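Long-range contacts in alginate lyase (Chitinophaga sp. MD30, PDB 6KCW), which cleaves the polysaccharide alginate as a lyase, by a mechanism in which lysine acts as both catalytic base and catalytic acid: residues D68-E73 with Q203-N208; V78-Q83 with S228-D233; F84-G89 with G155-G160; K170-S175 with A194-T199. All coordinates share one frame; numbering follows the deposited sequence.

How the contacts relate
Two pairs of touching contacts, on opposite sides of the chain's centre, show how chemistry follows place in a beta-sandwich. Contacts 1 and 2 are buried and share strand 71-80: contact 1 pairs the end of strand 60-69, before the turn into 71-80, with strand 206-215 of the other sheet, whereas contact 2 pairs the far part of 71-80 with strand 228-241 and adds aromatic packing and a calcium ligand. Contacts 3 and 4 are partly buried loop contacts. In contact 3 a lysine lies on an indole; in contact 4 an asparagine amide grips backbone. Phe80-Gly160 and Ser228-Asp85 connect contacts 2 and 3, while Thr70-Ser171 and Arg204-Asn172 connect contacts 1 and 4.

Contact 1: D68-E73 with Q203-N208; sequences DGTEYE and QRLIKN
Ile206 presses its CD1 methyl against two carbonyl oxygens at once, lying 3.4 Å from both Gly69 O and Thr70 O. An unusual chi2 of 127° carries CD1 to this place, where the chain 68-73 turns from one strand into the next. The same residue supplies the regular part of the contact: Gly69 and Ile206 form an antiparallel hydrogen-bonded pair, with Ile206 N to Gly69 O at 2.8 Å and Gly69 N to Ile206 O at 3.2 Å. The CA-H of Asp68 also makes a CA-H...O contact with Ile206 O. The other branch of Ile206, CG2, rests 3.7 Å from Tyr72 CD2, and the Tyr72 hydroxyl is held by Ser67 O.

Polar and mixed groups flank this centre. The Lys207 side chain passes at a slant to that of Asp68, its NZ making a weak salt bridge of 3.5 Å to Asp68 OD2. Thr70 CG2 meets Leu205 CD2 and the guanidinium of Arg204, whose NE donates to Asn172 O. Thr70 OG1 instead donates to Glu71 OE2 over 2.6 Å, coming from above the carboxylate plane; that oxygen also forms a salt bridge with Arg241. Thr70 and Glu71 together face Arg241 as a classic beta bulge. Strand 60-69 belongs to one sheet and strand 71-80 to the other, with a short connection from sheet to sheet consistent with the concanavalin-like beta-sandwich of this family.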
# COMPACT_ATOMS: atom_id res chain seq x y z
N ASP A 68 -5.45 -13.48 -10.45
CA ASP A 68 -6.46 -12.49 -10.78
C ASP A 68 -7.80 -12.86 -10.16
O ASP A 68 -8.20 -14.03 -10.17
CB ASP A 68 -6.61 -12.36 -12.29
CG ASP A 68 -5.40 -11.73 -12.94
OD1 ASP A 68 -4.31 -11.76 -12.32
OD2 ASP A 68 -5.54 -11.19 -14.08
N GLY A 69 -8.50 -11.86 -9.64
CA GLY A 69 -9.82 -12.06 -9.08
C GLY A 69 -10.57 -10.75 -9.02
O GLY A 69 -10.02 -9.68 -9.30
N THR A 70 -11.84 -10.86 -8.63
CA THR A 70 -12.74 -9.72 -8.48
C THR A 70 -12.90 -9.26 -7.03
O THR A 70 -13.37 -8.14 -6.82
CB THR A 70 -14.13 -10.06 -9.03
OG1 THR A 70 -14.64 -11.22 -8.37
CG2 THR A 70 -14.05 -10.33 -10.52
N GLU A 71 -12.54 -10.10 -6.05
CA GLU A 71 -12.67 -9.79 -4.63
C GLU A 71 -11.43 -10.21 -3.87
O GLU A 71 -11.06 -11.39 -3.88
CB GLU A 71 -13.88 -10.47 -4.01
CG GLU A 71 -15.13 -9.67 -4.11
CD GLU A 71 -16.02 -10.20 -5.19
OE1 GLU A 71 -17.17 -9.70 -5.29
OE2 GLU A 71 -15.59 -11.12 -5.92
N TYR A 72 -10.84 -9.26 -3.16
CA TYR A 72 -9.57 -9.48 -2.48
C TYR A 72 -9.60 -8.76 -1.15
O TYR A 72 -10.36 -7.80 -0.94
CB TYR A 72 -8.37 -9.00 -3.33
CG TYR A 72 -7.56 -10.14 -3.91
CD1 TYR A 72 -6.62 -10.81 -3.12
CD2 TYR A 72 -7.75 -10.56 -5.22
CE1 TYR A 72 -5.87 -11.87 -3.63
CE2 TYR A 72 -7.02 -11.62 -5.75
CZ TYR A 72 -6.07 -12.26 -4.95
OH TYR A 72 -5.33 -13.32 -5.45
N GLU A 73 -8.77 -9.25 -0.23
CA GLU A 73 -8.59 -8.57 1.04
C GLU A 73 -7.18 -8.83 1.51
O GLU A 73 -6.53 -9.77 1.05
CB GLU A 73 -9.59 -9.04 2.10
CG GLU A 73 -9.34 -10.48 2.47
CD GLU A 73 -10.20 -10.92 3.59
OE1 GLU A 73 -10.97 -10.08 4.10
OE2 GLU A 73 -10.09 -12.10 3.96
N GLN A 203 -9.73 -5.01 -18.19
CA GLN A 203 -8.81 -4.54 -17.17
C GLN A 203 -9.45 -4.46 -15.78
O GLN A 203 -8.92 -3.79 -14.90
CB GLN A 203 -8.26 -3.16 -17.56
CG GLN A 203 -7.35 -3.14 -18.80
CD GLN A 203 -6.07 -3.93 -18.61
OE1 GLN A 203 -5.71 -4.32 -17.49
NE2 GLN A 203 -5.37 -4.20 -19.71
N ARG A 204 -10.60 -5.12 -15.57
CA ARG A 204 -11.36 -4.94 -14.33
C ARG A 204 -10.83 -5.74 -13.15
O ARG A 204 -11.23 -5.46 -12.02
CB ARG A 204 -12.82 -5.31 -14.54
CG ARG A 204 -13.00 -6.71 -15.08
CD ARG A 204 -14.46 -6.95 -15.41
NE ARG A 204 -15.23 -6.95 -14.17
CZ ARG A 204 -15.59 -8.05 -13.52
NH1 ARG A 204 -15.29 -9.24 -14.01
NH2 ARG A 204 -16.26 -7.94 -12.39
N LEU A 205 -9.94 -6.70 -13.39
CA LEU A 205 -9.54 -7.65 -12.35
C LEU A 205 -8.46 -7.09 -11.44
O LEU A 205 -7.58 -6.34 -11.86
CB LEU A 205 -9.03 -8.94 -12.99
CG LEU A 205 -10.10 -9.61 -13.85
CD1 LEU A 205 -9.66 -10.96 -14.36
CD2 LEU A 205 -11.35 -9.75 -13.03
N ILE A 206 -8.56 -7.45 -10.16
CA ILE A 206 -7.42 -7.28 -9.26
C ILE A 206 -6.31 -8.19 -9.75
O ILE A 206 -6.48 -9.41 -9.86
CB ILE A 206 -7.80 -7.60 -7.81
CG1 ILE A 206 -8.90 -6.66 -7.33
CG2 ILE A 206 -6.59 -7.48 -6.93
CD1 ILE A 206 -10.06 -7.39 -6.78
N LYS A 207 -5.16 -7.60 -10.05
CA LYS A 207 -4.07 -8.32 -10.68
C LYS A 207 -2.86 -8.52 -9.79
O LYS A 207 -2.20 -9.55 -9.89
CB LYS A 207 -3.64 -7.61 -11.97
CG LYS A 207 -4.57 -7.90 -13.14
CD LYS A 207 -4.12 -7.17 -14.38
CE LYS A 207 -4.62 -7.89 -15.63
NZ LYS A 207 -6.10 -8.13 -15.61
N ASN A 208 -2.53 -7.56 -8.92
CA ASN A 208 -1.41 -7.82 -8.05
C ASN A 208 -1.53 -7.00 -6.77
O ASN A 208 -2.30 -6.04 -6.68
CB ASN A 208 -0.06 -7.59 -8.78
CG ASN A 208 0.16 -6.17 -9.25
OD1 ASN A 208 -0.04 -5.21 -8.51
ND2 ASN A 208 0.64 -6.03 -10.49

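Contact 2: V78-Q83 with S228-D233; sequences VRFHSQ and SYIYYD. With CA (calcium ion), chain C.
Val78, Ile230, Phe80 and Tyr232 form the apolar face of an antiparallel strand pair, 78-80 with 228-233, within one sheet of the concanavalin-like beta-sandwich. Val78 CG2, anti to its backbone N, touches two partners, 3.7 Å from Ile230 CG2 and 3.6 Å from Tyr232 CE1. Further along, the Phe80 ring meets Ile230 through CD2, 3.8 Å from Ile230 CG1. Phe84, Trp86 and Trp120 set their rings edge-to-face with Phe80, so the layer continues beyond the strands.

Backbone bonds join the strands. Arg79 and Tyr231 are a hydrogen-bonded pair, Tyr231 N reaching Arg79 O at 2.8 Å, and His81 N continues the register to Tyr229 O.

On the other face the chemistry changes. The Arg79 chain is bent at chi2 and chi3, and its guanidinium lies flat on the Tyr231 ring, the planes 14° apart. Arg79 CZ stands 4.2 Å from the Tyr231 ring centroid, a stacked cation-pi pair. His81 approaches the same tyrosine at its rim, with CD2 3.0 Å from Tyr231 OH, while its ND1 accepts a bond from Gln83 N. At the polar edge of the contact, Asp233 chelates a calcium ion that Asn9, Asn11, Gly43 and two waters also bind: Asp233 OD1 lies 2.5 Å and Asp233 OD2 2.7 Å from the metal.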
# COMPACT_ATOMS: atom_id res chain seq x y z
N VAL A 78 1.47 -2.45 11.02
CA VAL A 78 2.49 -1.50 10.61
C VAL A 78 2.78 -0.60 11.80
O VAL A 78 1.88 -0.25 12.57
CB VAL A 78 2.05 -0.70 9.37
CG1 VAL A 78 0.69 -0.07 9.58
CG2 VAL A 78 3.10 0.34 9.03
N ARG A 79 4.06 -0.28 11.97
CA ARG A 79 4.54 0.57 13.05
C ARG A 79 5.63 1.47 12.50
O ARG A 79 6.55 0.99 11.84
CB ARG A 79 5.08 -0.27 14.21
CG ARG A 79 5.07 0.41 15.57
CD ARG A 79 6.38 0.17 16.31
NE ARG A 79 6.89 -1.18 16.10
CZ ARG A 79 8.18 -1.49 16.09
NH1 ARG A 79 9.09 -0.53 16.27
NH2 ARG A 79 8.57 -2.74 15.89
N PHE A 80 5.51 2.77 12.75
CA PHE A 80 6.60 3.68 12.40
C PHE A 80 7.64 3.65 13.50
O PHE A 80 7.31 3.51 14.69
CB PHE A 80 6.08 5.10 12.20
CG PHE A 80 5.27 5.27 10.96
CD1 PHE A 80 3.89 5.06 10.99
CD2 PHE A 80 5.87 5.65 9.77
CE1 PHE A 80 3.14 5.21 9.85
CE2 PHE A 80 5.13 5.80 8.62
CZ PHE A 80 3.76 5.59 8.65
N HIS A 81 8.90 3.75 13.10
CA HIS A 81 10.00 3.71 14.04
C HIS A 81 9.85 4.78 15.11
O HIS A 81 9.07 5.73 14.99
CB HIS A 81 11.32 3.88 13.29
CG HIS A 81 12.53 3.78 14.16
ND1 HIS A 81 13.12 4.88 14.75
CD2 HIS A 81 13.27 2.71 14.54
CE1 HIS A 81 14.17 4.49 15.45
NE2 HIS A 81 14.28 3.18 15.34
N SER A 82 10.63 4.63 16.18
CA SER A 82 10.52 5.50 17.34
C SER A 82 10.82 6.95 16.98
O SER A 82 10.12 7.86 17.42
CB SER A 82 11.47 5.01 18.44
OG SER A 82 11.15 5.60 19.68
N GLN A 83 11.88 7.18 16.21
CA GLN A 83 12.24 8.52 15.75
C GLN A 83 12.00 8.67 14.25
O GLN A 83 12.80 9.28 13.55
CB GLN A 83 13.70 8.84 16.05
CG GLN A 83 13.96 9.21 17.48
CD GLN A 83 14.64 8.08 18.20
OE1 GLN A 83 15.77 7.71 17.86
NE2 GLN A 83 13.95 7.51 19.18
N SER A 228 15.03 6.58 7.94
CA SER A 228 13.89 6.27 8.79
C SER A 228 13.39 4.87 8.48
O SER A 228 13.66 4.31 7.42
CB SER A 228 12.76 7.29 8.62
OG SER A 228 12.97 8.42 9.45
N TYR A 229 12.63 4.30 9.42
CA TYR A 229 12.29 2.89 9.37
C TYR A 229 10.79 2.69 9.60
O TYR A 229 10.15 3.45 10.34
CB TYR A 229 13.11 2.10 10.41
CG TYR A 229 14.62 2.32 10.25
CD1 TYR A 229 15.37 1.51 9.40
CD2 TYR A 229 15.27 3.34 10.93
CE1 TYR A 229 16.74 1.70 9.25
CE2 TYR A 229 16.64 3.56 10.77
CZ TYR A 229 17.37 2.74 9.93
OH TYR A 229 18.72 2.95 9.79
N ILE A 230 10.24 1.68 8.93
CA ILE A 230 8.85 1.26 9.09
C ILE A 230 8.85 -0.26 9.26
O ILE A 230 9.61 -0.96 8.58
CB ILE A 230 7.98 1.69 7.89
CG1 ILE A 230 7.96 3.22 7.75
CG2 ILE A 230 6.57 1.13 7.99
CD1 ILE A 230 7.55 3.70 6.39
N TYR A 231 8.02 -0.76 10.16
CA TYR A 231 7.99 -2.18 10.46
C TYR A 231 6.61 -2.75 10.14
O TYR A 231 5.59 -2.23 10.60
CB TYR A 231 8.32 -2.43 11.93
CG TYR A 231 9.63 -1.82 12.41
CD1 TYR A 231 9.70 -0.49 12.81
CD2 TYR A 231 10.78 -2.59 12.49
CE1 TYR A 231 10.88 0.05 13.27
CE2 TYR A 231 11.96 -2.05 12.95
CZ TYR A 231 12.00 -0.74 13.34
OH TYR A 231 13.18 -0.20 13.79
N TYR A 232 6.59 -3.83 9.37
CA TYR A 232 5.38 -4.57 9.05
C TYR A 232 5.41 -5.96 9.70
O TYR A 232 6.48 -6.51 10.00
CB TYR A 232 5.21 -4.71 7.53
CG TYR A 232 5.29 -3.40 6.78
CD1 TYR A 232 4.20 -2.53 6.74
CD2 TYR A 232 6.44 -3.02 6.10
CE1 TYR A 232 4.26 -1.32 6.06
CE2 TYR A 232 6.51 -1.82 5.42
CZ TYR A 232 5.42 -0.98 5.41
OH TYR A 232 5.47 0.22 4.74
N ASP A 233 4.22 -6.52 9.90
CA ASP A 233 4.10 -7.85 10.50
C ASP A 233 2.75 -8.45 10.14
O ASP A 233 1.79 -7.74 9.84
CB ASP A 233 4.26 -7.77 12.02
CG ASP A 233 4.75 -9.07 12.62
OD1 ASP A 233 4.68 -10.11 11.93
OD2 ASP A 233 5.22 -9.04 13.79
CA CA C . 6.19 -11.48 13.34
O HOH W 1 6.69 -11.62 15.40
O HOH W 2 3.81 -12.43 14.09

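Contact 3: F84-G89 with G155-G160; sequences FDWSRG and GSITKG
Ile157 is the first residue of the segment 155-160 to reach the other loop, meeting the six-membered ring of Trp86. The contact joins two irregular loops at one end of the beta-sandwich, and its organising element is a lysine laid across an indole, a cation-pi arrangement. Ile157 CG1 sits between the backbone N and the carbonyl carbon (chi1 53°) and comes within 3.9 Å of Trp86 CH2. The isoleucine also packs on Val128 and Phe130 of strand 128-135, and Trp86 touches Val128 too, so the indole and the isoleucine share a base.

Thr158 contributes main chain alone: its carbonyl carbon lies at the edge of the indole, 4.1 Å from Trp86 CZ2. Its hydroxyl is bound to Thr161.

Lys159 carries most of the contact. Its chain, extended beyond CG, runs over one face of the indole from the benzene ring toward the pyrrole ring. Lys159 CG lies 3.4 Å from Trp86 CZ2, and Lys159 CE comes equally near Trp86 NE1, at 3.4 Å. The amine ends above the five-membered ring of Trp86, with Lys159 NZ 4.5 Å from its centroid and 24° off the normal. Lys159 NZ is also modelled 2.4 Å from Phe84 O, a hydrogen bond so short that its exact length is doubtful. Before the chain leads away at Gly160, whose backbone pairs with Phe80, a water secures the lysine tip to the main chain, accepting from Lys159 NZ at 3.2 Å and from Trp86 N at 3.1 Å.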
# COMPACT_ATOMS: atom_id res chain seq x y z
N PHE A 84 10.92 8.09 13.75
CA PHE A 84 10.60 8.25 12.34
C PHE A 84 10.43 9.73 12.02
O PHE A 84 9.85 10.49 12.80
CB PHE A 84 9.34 7.46 12.00
CG PHE A 84 9.04 7.40 10.54
CD1 PHE A 84 9.58 6.40 9.75
CD2 PHE A 84 8.22 8.35 9.94
CE1 PHE A 84 9.32 6.34 8.40
CE2 PHE A 84 7.95 8.30 8.59
CZ PHE A 84 8.49 7.29 7.82
N ASP A 85 10.95 10.15 10.88
CA ASP A 85 10.83 11.54 10.45
C ASP A 85 9.65 11.62 9.50
O ASP A 85 9.75 11.23 8.33
CB ASP A 85 12.13 12.03 9.81
CG ASP A 85 12.05 13.50 9.37
OD1 ASP A 85 11.12 14.22 9.81
OD2 ASP A 85 12.92 13.92 8.59
N TRP A 86 8.53 12.15 10.01
CA TRP A 86 7.31 12.21 9.21
C TRP A 86 7.55 12.85 7.85
O TRP A 86 7.13 12.31 6.82
CB TRP A 86 6.24 13.00 9.96
CG TRP A 86 5.72 12.40 11.22
CD1 TRP A 86 5.61 13.02 12.43
CD2 TRP A 86 5.20 11.08 11.40
NE1 TRP A 86 5.05 12.18 13.34
CE2 TRP A 86 4.79 10.97 12.74
CE3 TRP A 86 5.03 9.97 10.56
CZ2 TRP A 86 4.23 9.80 13.27
CZ3 TRP A 86 4.48 8.82 11.07
CH2 TRP A 86 4.08 8.74 12.42
N SER A 87 8.24 13.99 7.84
CA SER A 87 8.49 14.79 6.64
C SER A 87 7.14 15.10 5.99
O SER A 87 6.20 15.48 6.71
CB SER A 87 9.50 14.08 5.75
OG SER A 87 9.72 14.84 4.60
N ARG A 88 6.98 14.95 4.67
CA ARG A 88 5.70 15.29 4.05
C ARG A 88 4.75 14.11 3.99
O ARG A 88 3.54 14.28 4.17
CB ARG A 88 5.91 15.86 2.64
CG ARG A 88 4.62 16.13 1.85
CD ARG A 88 3.97 17.44 2.30
NE ARG A 88 2.94 17.88 1.39
CZ ARG A 88 1.86 18.54 1.77
NH1 ARG A 88 1.65 18.79 3.05
NH2 ARG A 88 0.95 18.93 0.87
N GLY A 89 5.26 12.90 3.77
CA GLY A 89 4.44 11.72 3.73
C GLY A 89 4.96 10.76 2.69
O GLY A 89 6.03 10.95 2.12
N GLY A 155 -6.71 14.76 15.39
CA GLY A 155 -5.41 14.46 15.98
C GLY A 155 -4.48 13.78 14.99
O GLY A 155 -4.79 13.63 13.80
N SER A 156 -3.32 13.36 15.49
CA SER A 156 -2.30 12.72 14.68
C SER A 156 -2.09 11.26 15.10
O SER A 156 -2.47 10.86 16.21
CB SER A 156 -0.96 13.47 14.77
OG SER A 156 -1.01 14.72 14.09
N ILE A 157 -1.50 10.48 14.20
CA ILE A 157 -0.99 9.15 14.54
C ILE A 157 0.29 9.36 15.33
O ILE A 157 0.82 10.48 15.36
CB ILE A 157 -0.73 8.28 13.29
CG1 ILE A 157 0.16 9.02 12.28
CG2 ILE A 157 -2.04 7.89 12.63
CD1 ILE A 157 0.41 8.23 11.00
N THR A 158 0.81 8.30 15.96
CA THR A 158 1.99 8.41 16.82
C THR A 158 3.08 7.43 16.39
O THR A 158 2.79 6.35 15.86
CB THR A 158 1.64 8.14 18.29
OG1 THR A 158 1.02 6.85 18.39
CG2 THR A 158 0.69 9.21 18.82
N LYS A 159 4.33 7.81 16.63
CA LYS A 159 5.44 6.93 16.30
C LYS A 159 5.55 5.80 17.31
O LYS A 159 5.10 5.91 18.46
CB LYS A 159 6.76 7.71 16.25
CG LYS A 159 6.74 8.93 15.34
CD LYS A 159 8.07 9.69 15.34
CE LYS A 159 7.83 11.14 14.96
NZ LYS A 159 9.08 11.86 14.56
N GLY A 160 6.16 4.70 16.88
CA GLY A 160 6.30 3.58 17.78
C GLY A 160 5.01 2.88 18.14
O GLY A 160 4.98 2.09 19.08
O HOH W 3 8.89 14.16 12.39

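Contact 4: K170-S175 with A194-T199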
# COMPACT_ATOMS: atom_id res chain seq x y z
N LYS A 170 -13.06 -4.67 -4.39
CA LYS A 170 -13.96 -5.41 -5.27
C LYS A 170 -14.00 -4.72 -6.62
O LYS A 170 -14.21 -3.51 -6.69
CB LYS A 170 -15.36 -5.49 -4.66
CG LYS A 170 -16.41 -6.21 -5.47
CD LYS A 170 -17.78 -5.83 -4.92
CE LYS A 170 -18.77 -6.97 -5.00
NZ LYS A 170 -19.56 -6.95 -6.25
N SER A 171 -13.77 -5.49 -7.68
CA SER A 171 -13.89 -4.97 -9.04
C SER A 171 -15.30 -4.43 -9.30
O SER A 171 -16.29 -4.92 -8.75
CB SER A 171 -13.58 -6.07 -10.05
OG SER A 171 -12.39 -6.72 -9.71
N ASN A 172 -15.37 -3.43 -10.18
CA ASN A 172 -16.65 -3.01 -10.73
C ASN A 172 -16.88 -3.79 -12.02
O ASN A 172 -16.04 -4.60 -12.42
CB ASN A 172 -16.70 -1.49 -10.92
CG ASN A 172 -15.91 -1.01 -12.15
OD1 ASN A 172 -14.68 -0.87 -12.11
ND2 ASN A 172 -16.62 -0.74 -13.23
N THR A 173 -18.04 -3.60 -12.63
CA THR A 173 -18.35 -4.20 -13.93
C THR A 173 -18.74 -3.09 -14.90
O THR A 173 -19.46 -2.16 -14.53
CB THR A 173 -19.51 -5.19 -13.84
OG1 THR A 173 -20.71 -4.47 -13.54
CG2 THR A 173 -19.29 -6.21 -12.77
N GLY A 174 -18.26 -3.20 -16.14
CA GLY A 174 -18.63 -2.23 -17.17
C GLY A 174 -18.43 -0.80 -16.73
O GLY A 174 -17.38 -0.44 -16.17
N SER A 175 -19.42 0.05 -16.98
CA SER A 175 -19.37 1.43 -16.51
C SER A 175 -20.13 1.63 -15.20
O SER A 175 -20.37 2.78 -14.82
CB SER A 175 -19.91 2.38 -17.59
OG SER A 175 -18.94 2.60 -18.61
N ALA A 194 -18.46 2.47 -2.21
CA ALA A 194 -18.59 1.88 -3.52
C ALA A 194 -17.84 2.76 -4.51
O ALA A 194 -17.60 3.95 -4.25
CB ALA A 194 -20.07 1.73 -3.89
N ILE A 195 -17.42 2.18 -5.63
CA ILE A 195 -16.44 2.84 -6.49
C ILE A 195 -16.52 2.22 -7.87
O ILE A 195 -16.95 1.08 -8.04
CB ILE A 195 -15.02 2.71 -5.89
CG1 ILE A 195 -14.07 3.75 -6.47
CG2 ILE A 195 -14.47 1.32 -6.13
CD1 ILE A 195 -12.64 3.63 -5.95
N ARG A 196 -16.11 2.99 -8.87
CA ARG A 196 -15.89 2.50 -10.22
C ARG A 196 -14.39 2.50 -10.45
O ARG A 196 -13.74 3.55 -10.34
CB ARG A 196 -16.62 3.39 -11.23
CG ARG A 196 -16.37 3.10 -12.71
CD ARG A 196 -17.47 3.72 -13.57
NE ARG A 196 -17.57 5.16 -13.38
CZ ARG A 196 -18.25 5.98 -14.18
NH1 ARG A 196 -18.91 5.51 -15.25
NH2 ARG A 196 -18.26 7.29 -13.93
N TRP A 197 -13.82 1.31 -10.68
CA TRP A 197 -12.39 1.18 -10.95
C TRP A 197 -12.06 1.36 -12.42
O TRP A 197 -11.09 2.04 -12.76
CB TRP A 197 -11.86 -0.18 -10.50
CG TRP A 197 -11.97 -0.44 -9.05
CD1 TRP A 197 -12.87 -1.23 -8.44
CD2 TRP A 197 -11.13 0.11 -8.02
NE1 TRP A 197 -12.65 -1.22 -7.08
CE2 TRP A 197 -11.59 -0.41 -6.80
CE3 TRP A 197 -10.03 0.97 -8.02
CZ2 TRP A 197 -11.00 -0.08 -5.58
CZ3 TRP A 197 -9.45 1.30 -6.81
CH2 TRP A 197 -9.93 0.77 -5.60
N THR A 198 -12.85 0.73 -13.28
CA THR A 198 -12.55 0.62 -14.70
C THR A 198 -13.83 0.80 -15.50
O THR A 198 -14.94 0.55 -15.00
CB THR A 198 -11.92 -0.75 -15.02
OG1 THR A 198 -12.83 -1.79 -14.62
CG2 THR A 198 -10.63 -0.96 -14.24
N THR A 199 -13.68 1.24 -16.76
CA THR A 199 -14.75 1.09 -17.73
C THR A 199 -14.42 0.07 -18.82
O THR A 199 -15.32 -0.30 -19.58
CB THR A 199 -15.12 2.44 -18.36
OG1 THR A 199 -13.94 3.18 -18.69
CG2 THR A 199 -15.98 3.26 -17.40
O HOH W 4 -14.88 -2.04 -16.62
O HOH W 5 -17.95 0.81 -20.01
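Asn172 OD1 is gripped by two successive backbone amides of the facing segment, those of Trp197 and Thr198. Thr198 N donates to Asn172 OD1 over 2.7 Å at 157°, whereas Trp197 N, also 2.7 Å from that oxygen, makes a more bent and weaker bond. The other end of the amide completes the clasp: Asn172 ND2 donates to Thr198 O at 2.8 Å, with the acceptor near the amide plane. Both the N-H and the C=O of Thr198 are therefore held by a single side chain, which fixes the rotation of the amide. Asn172 points its CB toward the segment 194-199, and a chi1 of 77° sets CG between the backbone N and the carbonyl carbon.

On one side of this clasp the Trp197 indole presents its edge, and NE1 makes a weak bond of 2.8 Å to Lys170 O, with a second weak bond to Arg180 O. On the other side, Arg196 extends to Ser175, where NH1 binds Ser175 O weakly at 3.1 Å; its NH2 forms a salt bridge with Asp138. A water donates to Gly174 O and accepts from Thr198 OG1, while the CA-H of Thr199 points at Gly174 O from 3.4 Å. A second water bridges Ser175 OG and Thr199 O.

The contact thus ties the loop between strands 162-170 and 179-185 to the chain leaving strand 188-195. Trp197 lies between the sheets, touching Ala181 of strand 179-185 in one and Ile98 and Ile134, of strands 94-99 and 128-135, in the other.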